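350aa long hypothetical aspartate-semialdehyde dehydrogenase (Sulfolobus tokodaii, PDB 2EP5) probably catalyses the NADPH-dependent reduction of malonyl-CoA to malonate semialdehyde (3-oxopropanoate), as a member of the aspartate-semialdehyde dehydrogenase family. Local coordinates at residues M15-M20 with L329-A334; L24-L30 with I338-E342; V78-A84 with K102-N107. One frame throughout, in Å; residues are numbered along the deposited sequence.

Contact 1 (M15-M20 with L329-A334)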
ATOM      1  N   MET A  15      -7.738  -9.665  17.597  1.00 22.97           N
ATOM      2  CA  MET A  15      -6.314  -9.784  17.296  1.00 24.01           C
ATOM      3  C   MET A  15      -5.484 -10.053  18.544  1.00 23.39           C
ATOM      4  O   MET A  15      -4.671 -10.975  18.559  1.00 22.24           O
ATOM      5  CB  MET A  15      -5.790  -8.523  16.606  1.00 26.09           C
ATOM      6  CG  MET A  15      -6.141  -8.431  15.133  1.00 30.65           C
ATOM      7  SD  MET A  15      -5.296  -7.060  14.295  1.00 30.65           S
ATOM      8  CE  MET A  15      -3.710  -7.819  13.943  1.00 32.06           C
ATOM      9  N   VAL A  16      -5.675  -9.244  19.584  1.00 24.65           N
ATOM     10  CA  VAL A  16      -4.922  -9.438  20.823  1.00 24.70           C
ATOM     11  C   VAL A  16      -5.251 -10.805  21.411  1.00 24.50           C
ATOM     12  O   VAL A  16      -4.379 -11.493  21.945  1.00 25.75           O
ATOM     13  CB  VAL A  16      -5.236  -8.336  21.856  1.00 25.50           C
ATOM     14  CG1 VAL A  16      -4.685  -8.728  23.226  1.00 23.43           C
ATOM     15  CG2 VAL A  16      -4.624  -7.014  21.394  1.00 22.42           C
ATOM     16  N   GLY A  17      -6.511 -11.201  21.286  1.00 24.36           N
ATOM     17  CA  GLY A  17      -6.929 -12.496  21.790  1.00 23.36           C
ATOM     18  C   GLY A  17      -6.214 -13.641  21.097  1.00 23.51           C
ATOM     19  O   GLY A  17      -5.729 -14.564  21.752  1.00 22.24           O
ATOM     20  N   GLN A  18      -6.139 -13.591  19.769  1.00 23.13           N
ATOM     21  CA  GLN A  18      -5.480 -14.655  19.022  1.00 23.00           C
ATOM     22  C   GLN A  18      -3.997 -14.704  19.356  1.00 22.74           C
ATOM     23  O   GLN A  18      -3.420 -15.782  19.450  1.00 23.92           O
ATOM     24  CB  GLN A  18      -5.707 -14.474  17.516  1.00 24.21           C
ATOM     25  CG  GLN A  18      -7.194 -14.501  17.133  1.00 23.89           C
ATOM     26  CD  GLN A  18      -7.424 -14.504  15.631  1.00 27.09           C
ATOM     27  OE1 GLN A  18      -8.508 -14.146  15.154  1.00 26.18           O
ATOM     28  NE2 GLN A  18      -6.412 -14.920  14.879  1.00 23.73           N
ATOM     29  N   LYS A  19      -3.377 -13.543  19.548  1.00 23.99           N
ATOM     30  CA  LYS A  19      -1.962 -13.500  19.920  1.00 24.30           C
ATOM     31  C   LYS A  19      -1.771 -14.245  21.246  1.00 24.15           C
ATOM     32  O   LYS A  19      -0.870 -15.068  21.390  1.00 24.07           O
ATOM     33  CB  LYS A  19      -1.487 -12.056  20.107  1.00 25.63           C
ATOM     34  CG  LYS A  19      -0.791 -11.461  18.904  1.00 32.22           C
ATOM     35  CD  LYS A  19       0.577 -12.092  18.664  1.00 30.07           C
ATOM     36  CE  LYS A  19       1.100 -11.699  17.290  1.00 29.76           C
ATOM     37  NZ  LYS A  19       2.434 -12.286  16.995  1.00 32.21           N
ATOM     38  N   MET A  20      -2.626 -13.939  22.215  1.00 22.76           N
ATOM     39  CA  MET A  20      -2.536 -14.569  23.523  1.00 22.50           C
ATOM     40  C   MET A  20      -2.775 -16.073  23.435  1.00 20.70           C
ATOM     41  O   MET A  20      -2.061 -16.859  24.053  1.00 19.23           O
ATOM     42  CB  MET A  20      -3.534 -13.915  24.485  1.00 22.90           C
ATOM     43  CG  MET A  20      -3.206 -12.462  24.772  1.00 22.99           C
ATOM     44  SD  MET A  20      -4.388 -11.645  25.837  1.00 24.37           S
ATOM     45  CE  MET A  20      -3.813 -12.162  27.447  1.00 26.46           C
ATOM     46  N   LEU A 329       0.902  -5.372  19.533  1.00 22.31           N
ATOM     47  CA  LEU A 329       0.115  -6.569  19.838  1.00 23.07           C
ATOM     48  C   LEU A 329       0.696  -7.418  20.970  1.00 23.43           C
ATOM     49  O   LEU A 329      -0.037  -8.079  21.712  1.00 22.72           O
ATOM     50  CB  LEU A 329      -0.016  -7.445  18.591  1.00 22.25           C
ATOM     51  CG  LEU A 329      -0.740  -6.872  17.373  1.00 21.15           C
ATOM     52  CD1 LEU A 329      -0.811  -7.952  16.299  1.00 19.61           C
ATOM     53  CD2 LEU A 329      -2.150  -6.416  17.763  1.00 22.39           C
ATOM     54  N   VAL A 330       2.017  -7.396  21.084  1.00 23.70           N
ATOM     55  CA  VAL A 330       2.728  -8.176  22.088  1.00 24.19           C
ATOM     56  C   VAL A 330       3.102  -7.314  23.295  1.00 24.18           C
ATOM     57  O   VAL A 330       2.459  -7.378  24.349  1.00 24.76           O
ATOM     58  CB  VAL A 330       4.001  -8.804  21.447  1.00 22.64           C
ATOM     59  CG1 VAL A 330       4.763  -9.631  22.457  1.00 21.25           C
ATOM     60  CG2 VAL A 330       3.592  -9.670  20.267  1.00 19.21           C
ATOM     61  N   ARG A 331       4.142  -6.507  23.139  1.00 24.49           N
ATOM     62  CA  ARG A 331       4.578  -5.621  24.207  1.00 23.17           C
ATOM     63  C   ARG A 331       3.408  -4.742  24.639  1.00 22.83           C
ATOM     64  O   ARG A 331       3.244  -4.440  25.820  1.00 23.47           O
ATOM     65  CB  ARG A 331       5.703  -4.714  23.716  1.00 23.41           C
ATOM     66  CG  ARG A 331       6.304  -3.859  24.813  1.00 23.98           C
ATOM     67  CD  ARG A 331       7.198  -4.730  25.658  1.00 26.77           C
ATOM     68  NE  ARG A 331       7.043  -4.490  27.080  1.00 25.36           N
ATOM     69  CZ  ARG A 331       7.731  -5.138  28.010  1.00 26.34           C
ATOM     70  NH1 ARG A 331       8.615  -6.059  27.658  1.00 25.04           N
ATOM     71  NH2 ARG A 331       7.542  -4.857  29.288  1.00 29.26           N
ATOM     72  N   GLY A 332       2.597  -4.341  23.667  1.00 20.57           N
ATOM     73  CA  GLY A 332       1.478  -3.467  23.949  1.00 20.29           C
ATOM     74  C   GLY A 332       0.186  -4.089  24.426  1.00 21.47           C
ATOM     75  O   GLY A 332      -0.747  -3.355  24.739  1.00 21.59           O
ATOM     76  N   ALA A 333       0.109  -5.420  24.475  1.00 21.92           N
ATOM     77  CA  ALA A 333      -1.112  -6.088  24.923  1.00 20.50           C
ATOM     78  C   ALA A 333      -0.917  -7.531  25.393  1.00 21.37           C
ATOM     79  O   ALA A 333      -0.719  -7.765  26.587  1.00 22.42           O
ATOM     80  CB  ALA A 333      -2.165  -6.039  23.822  1.00 19.56           C
ATOM     81  N   ALA A 334      -0.972  -8.485  24.458  1.00 20.02           N
ATOM     82  CA  ALA A 334      -0.836  -9.916  24.766  1.00 20.78           C
ATOM     83  C   ALA A 334       0.325 -10.294  25.679  1.00 21.41           C
ATOM     84  O   ALA A 334       0.125 -10.878  26.746  1.00 23.59           O
ATOM     85  CB  ALA A 334      -0.743 -10.723  23.473  1.00 21.01           C
TER
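Lys19 crosses the turn that leads into helix 334-347, its carbons meeting Ala334, Leu329 and Val330 in that order. Its own helix, 15-24, follows the first strand of the Rossmann-type nucleotide-binding domain, so the contact packs the first helix of that domain against the start of the last helix of the chain. The lysine CB rests on Ala334 CB at 3.7 Å. The next carbon, CG, lies 4.1 Å from Leu329 CB, the two side chains crossing at about a right angle. A bend at chi2 (-70°) turns the chain, and CD then reaches Val330 CG2 at 4.2 Å. Beyond it, NZ leaves the apolar contact and has a long, weak ion pair with Glu54 OE1. No hydrogen bond joins the two segments, so the fit rests mainly on apolar side-chain packing.

Val16 straddles the methyl of Ala333, with CG2 3.6 Å and CG1 3.7 Å from Ala333 CB. This alanine takes the N-cap position of helix 334-347, and its side chain is about 5 Å from that of Cys151, the predicted acyl-thioester nucleophile. The turn holds its own shape: Val330 to Ala333 form a type I turn, and Ala334 N donates to Leu329 O.

At the opening of helix 15-24, Met15 curls at chi3 (83°) and brings CE to within 3.7 Å of Leu329 CD1. Met15 also packs against Met191 of the second subunit, which places this edge of the contact beside the subunit interface. One helical turn beyond Val16 the packing is tightest, where Met20 CG presses on the methyl of Ala334 at a CG-to-CB distance of 3.3 Å.

Contact 2 (L24-L30 with I338-E342)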
ATOM      1  N   LEU A  24      -0.070 -18.721  24.699  1.00 26.73           N
ATOM      2  CA  LEU A  24      -0.442 -19.598  25.808  1.00 28.01           C
ATOM      3  C   LEU A  24      -0.492 -21.074  25.401  1.00 30.17           C
ATOM      4  O   LEU A  24      -0.302 -21.962  26.226  1.00 29.78           O
ATOM      5  CB  LEU A  24      -1.812 -19.194  26.362  1.00 26.06           C
ATOM      6  CG  LEU A  24      -1.915 -17.890  27.158  1.00 25.91           C
ATOM      7  CD1 LEU A  24      -3.377 -17.571  27.423  1.00 25.19           C
ATOM      8  CD2 LEU A  24      -1.145 -18.016  28.465  1.00 21.08           C
ATOM      9  N   ALA A  25      -0.751 -21.333  24.126  1.00 32.44           N
ATOM     10  CA  ALA A  25      -0.836 -22.701  23.646  1.00 34.40           C
ATOM     11  C   ALA A  25       0.448 -23.473  23.936  1.00 35.78           C
ATOM     12  O   ALA A  25       0.442 -24.703  24.024  1.00 36.30           O
ATOM     13  CB  ALA A  25      -1.123 -22.705  22.154  1.00 34.74           C
ATOM     14  N   LYS A  26       1.540 -22.741  24.106  1.00 36.48           N
ATOM     15  CA  LYS A  26       2.834 -23.355  24.362  1.00 38.19           C
ATOM     16  C   LYS A  26       3.500 -22.850  25.649  1.00 37.00           C
ATOM     17  O   LYS A  26       4.724 -22.907  25.780  1.00 37.30           O
ATOM     18  CB  LYS A  26       3.755 -23.088  23.169  1.00 41.57           C
ATOM     19  CG  LYS A  26       4.183 -21.621  23.038  1.00 45.07           C
ATOM     20  CD  LYS A  26       4.825 -21.317  21.683  1.00 46.95           C
ATOM     21  CE  LYS A  26       3.784 -20.929  20.628  1.00 48.49           C
ATOM     22  NZ  LYS A  26       2.745 -21.973  20.376  1.00 48.61           N
ATOM     23  N   HIS A  27       2.705 -22.366  26.600  1.00 35.17           N
ATOM     24  CA  HIS A  27       3.265 -21.853  27.846  1.00 33.25           C
ATOM     25  C   HIS A  27       3.642 -22.956  28.837  1.00 33.33           C
ATOM     26  O   HIS A  27       2.924 -23.940  28.982  1.00 33.86           O
ATOM     27  CB  HIS A  27       2.288 -20.894  28.524  1.00 30.98           C
ATOM     28  CG  HIS A  27       2.912 -20.084  29.616  1.00 30.56           C
ATOM     29  ND1 HIS A  27       3.313 -18.777  29.437  1.00 29.08           N
ATOM     30  CD2 HIS A  27       3.273 -20.417  30.880  1.00 30.04           C
ATOM     31  CE1 HIS A  27       3.894 -18.342  30.541  1.00 29.78           C
ATOM     32  NE2 HIS A  27       3.885 -19.318  31.431  1.00 31.08           N
ATOM     33  N   PRO A  28       4.783 -22.796  29.532  1.00 33.80           N
ATOM     34  CA  PRO A  28       5.290 -23.754  30.524  1.00 33.56           C
ATOM     35  C   PRO A  28       4.293 -24.150  31.624  1.00 34.08           C
ATOM     36  O   PRO A  28       4.025 -25.334  31.814  1.00 34.51           O
ATOM     37  CB  PRO A  28       6.514 -23.039  31.097  1.00 32.37           C
ATOM     38  CG  PRO A  28       7.021 -22.282  29.932  1.00 32.14           C
ATOM     39  CD  PRO A  28       5.764 -21.716  29.308  1.00 32.12           C
ATOM     40  N   TYR A  29       3.755 -23.170  32.352  1.00 34.42           N
ATOM     41  CA  TYR A  29       2.808 -23.464  33.430  1.00 33.22           C
ATOM     42  C   TYR A  29       1.405 -22.863  33.322  1.00 33.44           C
ATOM     43  O   TYR A  29       0.500 -23.282  34.040  1.00 33.91           O
ATOM     44  CB  TYR A  29       3.404 -23.087  34.789  1.00 32.47           C
ATOM     45  CG  TYR A  29       4.040 -21.721  34.852  1.00 32.33           C
ATOM     46  CD1 TYR A  29       5.357 -21.526  34.441  1.00 32.01           C
ATOM     47  CD2 TYR A  29       3.336 -20.624  35.349  1.00 32.04           C
ATOM     48  CE1 TYR A  29       5.957 -20.276  34.527  1.00 32.26           C
ATOM     49  CE2 TYR A  29       3.927 -19.370  35.438  1.00 30.83           C
ATOM     50  CZ  TYR A  29       5.234 -19.204  35.029  1.00 31.22           C
ATOM     51  OH  TYR A  29       5.835 -17.971  35.139  1.00 32.54           O
ATOM     52  N   LEU A  30       1.219 -21.881  32.447  1.00 32.93           N
ATOM     53  CA  LEU A  30      -0.095 -21.271  32.265  1.00 32.94           C
ATOM     54  C   LEU A  30      -0.897 -22.159  31.313  1.00 33.12           C
ATOM     55  O   LEU A  30      -0.580 -22.246  30.132  1.00 35.95           O
ATOM     56  CB  LEU A  30       0.056 -19.862  31.679  1.00 31.50           C
ATOM     57  CG  LEU A  30      -0.078 -18.631  32.586  1.00 31.06           C
ATOM     58  CD1 LEU A  30       0.433 -18.916  33.982  1.00 30.00           C
ATOM     59  CD2 LEU A  30       0.667 -17.467  31.952  1.00 28.19           C
ATOM     60  N   ILE A 338       0.311 -11.502  29.899  1.00 22.45           N
ATOM     61  CA  ILE A 338       0.830 -12.812  30.261  1.00 22.38           C
ATOM     62  C   ILE A 338       2.049 -12.639  31.165  1.00 22.09           C
ATOM     63  O   ILE A 338       2.230 -13.386  32.132  1.00 22.30           O
ATOM     64  CB  ILE A 338       1.194 -13.613  28.976  1.00 22.06           C
ATOM     65  CG1 ILE A 338      -0.092 -13.979  28.225  1.00 20.39           C
ATOM     66  CG2 ILE A 338       1.996 -14.860  29.325  1.00 22.23           C
ATOM     67  CD1 ILE A 338       0.138 -14.554  26.834  1.00 17.28           C
ATOM     68  N   LEU A 339       2.874 -11.643  30.858  1.00 21.09           N
ATOM     69  CA  LEU A 339       4.073 -11.381  31.651  1.00 21.63           C
ATOM     70  C   LEU A 339       3.657 -10.893  33.037  1.00 21.70           C
ATOM     71  O   LEU A 339       4.331 -11.161  34.037  1.00 22.56           O
ATOM     72  CB  LEU A 339       4.949 -10.312  30.980  1.00 20.12           C
ATOM     73  CG  LEU A 339       6.474 -10.456  31.083  1.00 20.05           C
ATOM     74  CD1 LEU A 339       7.096  -9.076  31.171  1.00 17.80           C
ATOM     75  CD2 LEU A 339       6.879 -11.271  32.288  1.00 16.67           C
ATOM     76  N   THR A 340       2.545 -10.167  33.094  1.00 21.94           N
ATOM     77  CA  THR A 340       2.053  -9.655  34.364  1.00 20.81           C
ATOM     78  C   THR A 340       1.649 -10.822  35.246  1.00 20.01           C
ATOM     79  O   THR A 340       1.933 -10.823  36.442  1.00 19.14           O
ATOM     80  CB  THR A 340       0.855  -8.699  34.164  1.00 22.23           C
ATOM     81  OG1 THR A 340       1.280  -7.561  33.402  1.00 22.53           O
ATOM     82  CG2 THR A 340       0.320  -8.219  35.514  1.00 20.09           C
ATOM     83  N   VAL A 341       0.998 -11.823  34.655  1.00 19.84           N
ATOM     84  CA  VAL A 341       0.589 -13.001  35.421  1.00 19.92           C
ATOM     85  C   VAL A 341       1.832 -13.744  35.926  1.00 20.78           C
ATOM     86  O   VAL A 341       1.880 -14.169  37.084  1.00 18.81           O
ATOM     87  CB  VAL A 341      -0.270 -13.993  34.581  1.00 18.25           C
ATOM     88  CG1 VAL A 341      -0.666 -15.181  35.446  1.00 15.97           C
ATOM     89  CG2 VAL A 341      -1.520 -13.303  34.054  1.00 14.66           C
ATOM     90  N   GLU A 342       2.840 -13.887  35.069  1.00 21.14           N
ATOM     91  CA  GLU A 342       4.060 -14.582  35.484  1.00 24.16           C
ATOM     92  C   GLU A 342       4.669 -13.893  36.710  1.00 25.24           C
ATOM     93  O   GLU A 342       5.058 -14.550  37.678  1.00 27.99           O
ATOM     94  CB  GLU A 342       5.081 -14.617  34.339  1.00 24.07           C
ATOM     95  CG  GLU A 342       4.486 -15.052  33.006  1.00 24.29           C
ATOM     96  CD  GLU A 342       5.528 -15.263  31.916  1.00 24.37           C
ATOM     97  OE1 GLU A 342       6.599 -14.624  31.962  1.00 26.20           O
ATOM     98  OE2 GLU A 342       5.267 -16.064  30.997  1.00 22.07           O
TER
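Leu24 closes helix 15-24 against Ile338 of the C-terminal helix 334-347, its CG lying 3.9 Å from the Ile338 CD1 methyl. Its CD2 branch touches the same methyl at 4.0 Å, so the isoleucine tip sits against the CG-CD2 side of the leucine. From here the chain folds back in a type I turn, Leu24 to His27, closed by a hydrogen bond from His27 N to Leu24 O, and its course leads to strand 30-36 of the nucleotide-binding domain.

His27 comes next, with its side chain directed at helix 334-347. CG lies opposite the backbone N (chi1 -166°), which brings the imidazole beside Ile338 and Glu342. Neighbours in its own segment hold the ring: Pro28 CD covers one face and Leu30 CB the opposite one, each offset toward the rim, while the edge of the imidazole stands over the phenol ring of Tyr29.

Tyr29 places CG in the crowded position between its backbone N and carbonyl carbon (chi1 47°). From there the ring extends to the helix and sets OH 3.5 Å from Glu342 CB, the two side chains meeting at about a right angle. At the start of the strand, Leu30 divides its methyls between two helix residues: CD2 lies 3.9 Å from Ile338 CG2, and CD1 is 4.2 Å from Val341 CG1. Ile338 is thereby held through CD1 by Leu24 and through CG2 by Leu30.

Glu342 ends beside His27 and Tyr29, but its OE2 is hydrogen-bonded to Thr279 OG1. With no hydrogen bond between the segments, the cohesion of this join appears to rest largely on aliphatic packing, and the buried acid draws polar support from outside it.

Contact 3 (V78-A84 with K102-N107)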
ATOM      1  N   VAL A  78     -11.425 -21.625  37.259  1.00 34.88           N
ATOM      2  CA  VAL A  78     -10.209 -21.003  36.744  1.00 34.10           C
ATOM      3  C   VAL A  78      -9.410 -20.304  37.839  1.00 32.60           C
ATOM      4  O   VAL A  78      -9.977 -19.684  38.734  1.00 31.49           O
ATOM      5  CB  VAL A  78     -10.520 -19.971  35.633  1.00 35.03           C
ATOM      6  CG1 VAL A  78      -9.225 -19.446  35.044  1.00 34.72           C
ATOM      7  CG2 VAL A  78     -11.374 -20.610  34.547  1.00 35.12           C
ATOM      8  N   ASP A  79      -8.088 -20.414  37.758  1.00 31.19           N
ATOM      9  CA  ASP A  79      -7.208 -19.786  38.730  1.00 30.10           C
ATOM     10  C   ASP A  79      -7.118 -18.286  38.491  1.00 29.49           C
ATOM     11  O   ASP A  79      -7.140 -17.501  39.437  1.00 30.31           O
ATOM     12  CB  ASP A  79      -5.807 -20.397  38.661  1.00 33.26           C
ATOM     13  CG  ASP A  79      -5.725 -21.750  39.344  1.00 35.77           C
ATOM     14  OD1 ASP A  79      -6.052 -21.830  40.550  1.00 36.99           O
ATOM     15  OD2 ASP A  79      -5.332 -22.729  38.676  1.00 37.81           O
ATOM     16  N   VAL A  80      -7.009 -17.895  37.224  1.00 26.82           N
ATOM     17  CA  VAL A  80      -6.919 -16.485  36.857  1.00 25.24           C
ATOM     18  C   VAL A  80      -7.651 -16.230  35.548  1.00 24.34           C
ATOM     19  O   VAL A  80      -7.583 -17.032  34.618  1.00 26.60           O
ATOM     20  CB  VAL A  80      -5.450 -16.039  36.682  1.00 26.28           C
ATOM     21  CG1 VAL A  80      -5.391 -14.567  36.279  1.00 23.56           C
ATOM     22  CG2 VAL A  80      -4.682 -16.270  37.966  1.00 24.19           C
ATOM     23  N   VAL A  81      -8.367 -15.121  35.481  1.00 23.12           N
ATOM     24  CA  VAL A  81      -9.084 -14.772  34.270  1.00 20.72           C
ATOM     25  C   VAL A  81      -8.319 -13.658  33.578  1.00 21.89           C
ATOM     26  O   VAL A  81      -8.049 -12.618  34.182  1.00 21.77           O
ATOM     27  CB  VAL A  81     -10.494 -14.266  34.568  1.00 20.72           C
ATOM     28  CG1 VAL A  81     -11.219 -13.975  33.264  1.00 19.67           C
ATOM     29  CG2 VAL A  81     -11.256 -15.294  35.380  1.00 19.74           C
ATOM     30  N   LEU A  82      -7.942 -13.894  32.324  1.00 20.76           N
ATOM     31  CA  LEU A  82      -7.229 -12.893  31.541  1.00 20.60           C
ATOM     32  C   LEU A  82      -8.274 -12.269  30.626  1.00 19.84           C
ATOM     33  O   LEU A  82      -9.206 -12.943  30.197  1.00 19.50           O
ATOM     34  CB  LEU A  82      -6.121 -13.541  30.712  1.00 19.98           C
ATOM     35  CG  LEU A  82      -5.170 -14.495  31.436  1.00 21.66           C
ATOM     36  CD1 LEU A  82      -4.000 -14.773  30.520  1.00 19.75           C
ATOM     37  CD2 LEU A  82      -4.677 -13.901  32.745  1.00 19.03           C
ATOM     38  N   SER A  83      -8.123 -10.986  30.323  1.00 20.57           N
ATOM     39  CA  SER A  83      -9.103 -10.305  29.493  1.00 19.68           C
ATOM     40  C   SER A  83      -8.530  -9.437  28.384  1.00 20.04           C
ATOM     41  O   SER A  83      -7.607  -8.644  28.598  1.00 16.75           O
ATOM     42  CB  SER A  83     -10.012  -9.444  30.376  1.00 20.11           C
ATOM     43  OG  SER A  83     -11.028  -8.821  29.608  1.00 23.00           O
ATOM     44  N   ALA A  84      -9.103  -9.600  27.196  1.00 19.99           N
ATOM     45  CA  ALA A  84      -8.714  -8.832  26.024  1.00 21.89           C
ATOM     46  C   ALA A  84      -9.998  -8.270  25.433  1.00 21.50           C
ATOM     47  O   ALA A  84     -10.067  -7.959  24.249  1.00 22.77           O
ATOM     48  CB  ALA A  84      -8.016  -9.724  25.012  1.00 23.48           C
ATOM     49  N   LYS A 102     -13.326 -13.484  41.480  1.00 23.07           N
ATOM     50  CA  LYS A 102     -12.341 -13.874  40.472  1.00 24.63           C
ATOM     51  C   LYS A 102     -11.139 -12.942  40.421  1.00 24.51           C
ATOM     52  O   LYS A 102     -11.267 -11.742  40.675  1.00 24.77           O
ATOM     53  CB  LYS A 102     -12.984 -13.901  39.083  1.00 22.84           C
ATOM     54  CG  LYS A 102     -14.050 -14.969  38.890  1.00 24.90           C
ATOM     55  CD  LYS A 102     -13.456 -16.324  38.519  1.00 24.71           C
ATOM     56  CE  LYS A 102     -12.616 -16.920  39.626  1.00 24.25           C
ATOM     57  NZ  LYS A 102     -12.049 -18.224  39.213  1.00 22.31           N
ATOM     58  N   ILE A 103      -9.971 -13.504  40.114  1.00 24.12           N
ATOM     59  CA  ILE A 103      -8.754 -12.708  39.951  1.00 24.84           C
ATOM     60  C   ILE A 103      -8.711 -12.382  38.448  1.00 25.86           C
ATOM     61  O   ILE A 103      -8.600 -13.284  37.611  1.00 22.97           O
ATOM     62  CB  ILE A 103      -7.483 -13.500  40.311  1.00 24.72           C
ATOM     63  CG1 ILE A 103      -7.466 -13.823  41.809  1.00 25.43           C
ATOM     64  CG2 ILE A 103      -6.250 -12.691  39.922  1.00 22.25           C
ATOM     65  CD1 ILE A 103      -6.244 -14.595  42.251  1.00 21.33           C
ATOM     66  N   VAL A 104      -8.817 -11.098  38.111  1.00 25.30           N
ATOM     67  CA  VAL A 104      -8.822 -10.674  36.716  1.00 24.07           C
ATOM     68  C   VAL A 104      -7.635  -9.794  36.337  1.00 24.54           C
ATOM     69  O   VAL A 104      -7.321  -8.828  37.041  1.00 25.74           O
ATOM     70  CB  VAL A 104     -10.115  -9.880  36.386  1.00 25.45           C
ATOM     71  CG1 VAL A 104     -10.129  -9.477  34.919  1.00 22.56           C
ATOM     72  CG2 VAL A 104     -11.343 -10.706  36.726  1.00 24.78           C
ATOM     73  N   VAL A 105      -6.987 -10.137  35.222  1.00 22.91           N
ATOM     74  CA  VAL A 105      -5.857  -9.376  34.677  1.00 20.46           C
ATOM     75  C   VAL A 105      -6.323  -8.991  33.271  1.00 22.26           C
ATOM     76  O   VAL A 105      -6.488  -9.851  32.395  1.00 22.67           O
ATOM     77  CB  VAL A 105      -4.572 -10.224  34.575  1.00 19.62           C
ATOM     78  CG1 VAL A 105      -3.422  -9.360  34.064  1.00 18.14           C
ATOM     79  CG2 VAL A 105      -4.219 -10.806  35.930  1.00 17.57           C
ATOM     80  N   SER A 106      -6.533  -7.697  33.061  1.00 20.80           N
ATOM     81  CA  SER A 106      -7.061  -7.210  31.796  1.00 21.40           C
ATOM     82  C   SER A 106      -6.290  -6.091  31.112  1.00 22.21           C
ATOM     83  O   SER A 106      -5.699  -5.232  31.780  1.00 24.06           O
ATOM     84  CB  SER A 106      -8.506  -6.755  32.027  1.00 20.17           C
ATOM     85  OG  SER A 106      -8.941  -5.879  31.010  1.00 21.87           O
ATOM     86  N   ASN A 107      -6.291  -6.097  29.776  1.00 19.91           N
ATOM     87  CA  ASN A 107      -5.616  -5.033  29.049  1.00 19.51           C
ATOM     88  C   ASN A 107      -6.611  -4.049  28.439  1.00 17.94           C
ATOM     89  O   ASN A 107      -6.247  -3.207  27.625  1.00 20.10           O
ATOM     90  CB  ASN A 107      -4.623  -5.583  27.991  1.00 17.33           C
ATOM     91  CG  ASN A 107      -5.238  -6.615  27.036  1.00 19.00           C
ATOM     92  OD1 ASN A 107      -4.632  -7.662  26.778  1.00 19.85           O
ATOM     93  ND2 ASN A 107      -6.412  -6.320  26.493  1.00 14.58           N
TER
HETATM   94  O   HOH W   1      -9.515 -16.293  40.201  1.00 26.82           O
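Val81 and Val104 are paired in neighbouring parallel strands, 80-83 and 103-106, whose axes approach to 4.6 Å and run at 23° to each other. They are the two strands of a beta-alpha-beta crossover in the Rossmann-type domain, linked by helix 87-99. Val81 N donates to Ile103 O at 2.8 Å, Val105 N to Val81 O and Ser83 N to Val105 O, and Asn107 N reaches Ser83 O at 3.1 Å. Before the first of these bonds, a water takes the place of a direct link, donating to Asp79 O and accepting from Ile103 N.

On the face carrying Leu82 and Val105 the two side chains run side by side, Leu82 CD2 lying 4.1 Å from Val105 CB, and both pack on Val341 of helix 334-347. The other face brings Ser83 and Ser106 together, CB to CB at 3.5 Å. Both hydroxyls are hydrogen-bonded to Glu94 OE2, which ties the connecting helix to the two strands at once.

At the N-terminal ends of the strands, Lys102, bent at chi2 and chi3, passes Val81 CG2, and its NZ, also hydrogen-bonded to His75 O, donates a hydrogen bond to Val78 O at 2.6 Å, tilted 20° from the carbonyl plane.

How the contacts relate
From the N terminus the chain passes first through 15-20, then 24-30, which lie in the first helix and the turn after it. Strands 80-83 and 103-106 follow and close the short loop of contact 3 around a single helix. Only near the C terminus do 329-334 and then 338-342 return, closing contacts 1 and 2 over some 300 residues. Those two long loops cross, and contact 3 falls within both. Helix 334-347 thus joins all three: its start meets the first helix, its middle the following turn, and one side lies on the strands. Val341 CG2 touches Leu82 CD2 at 3.5 Å, and Val16 packs on Ala84 and Asn107.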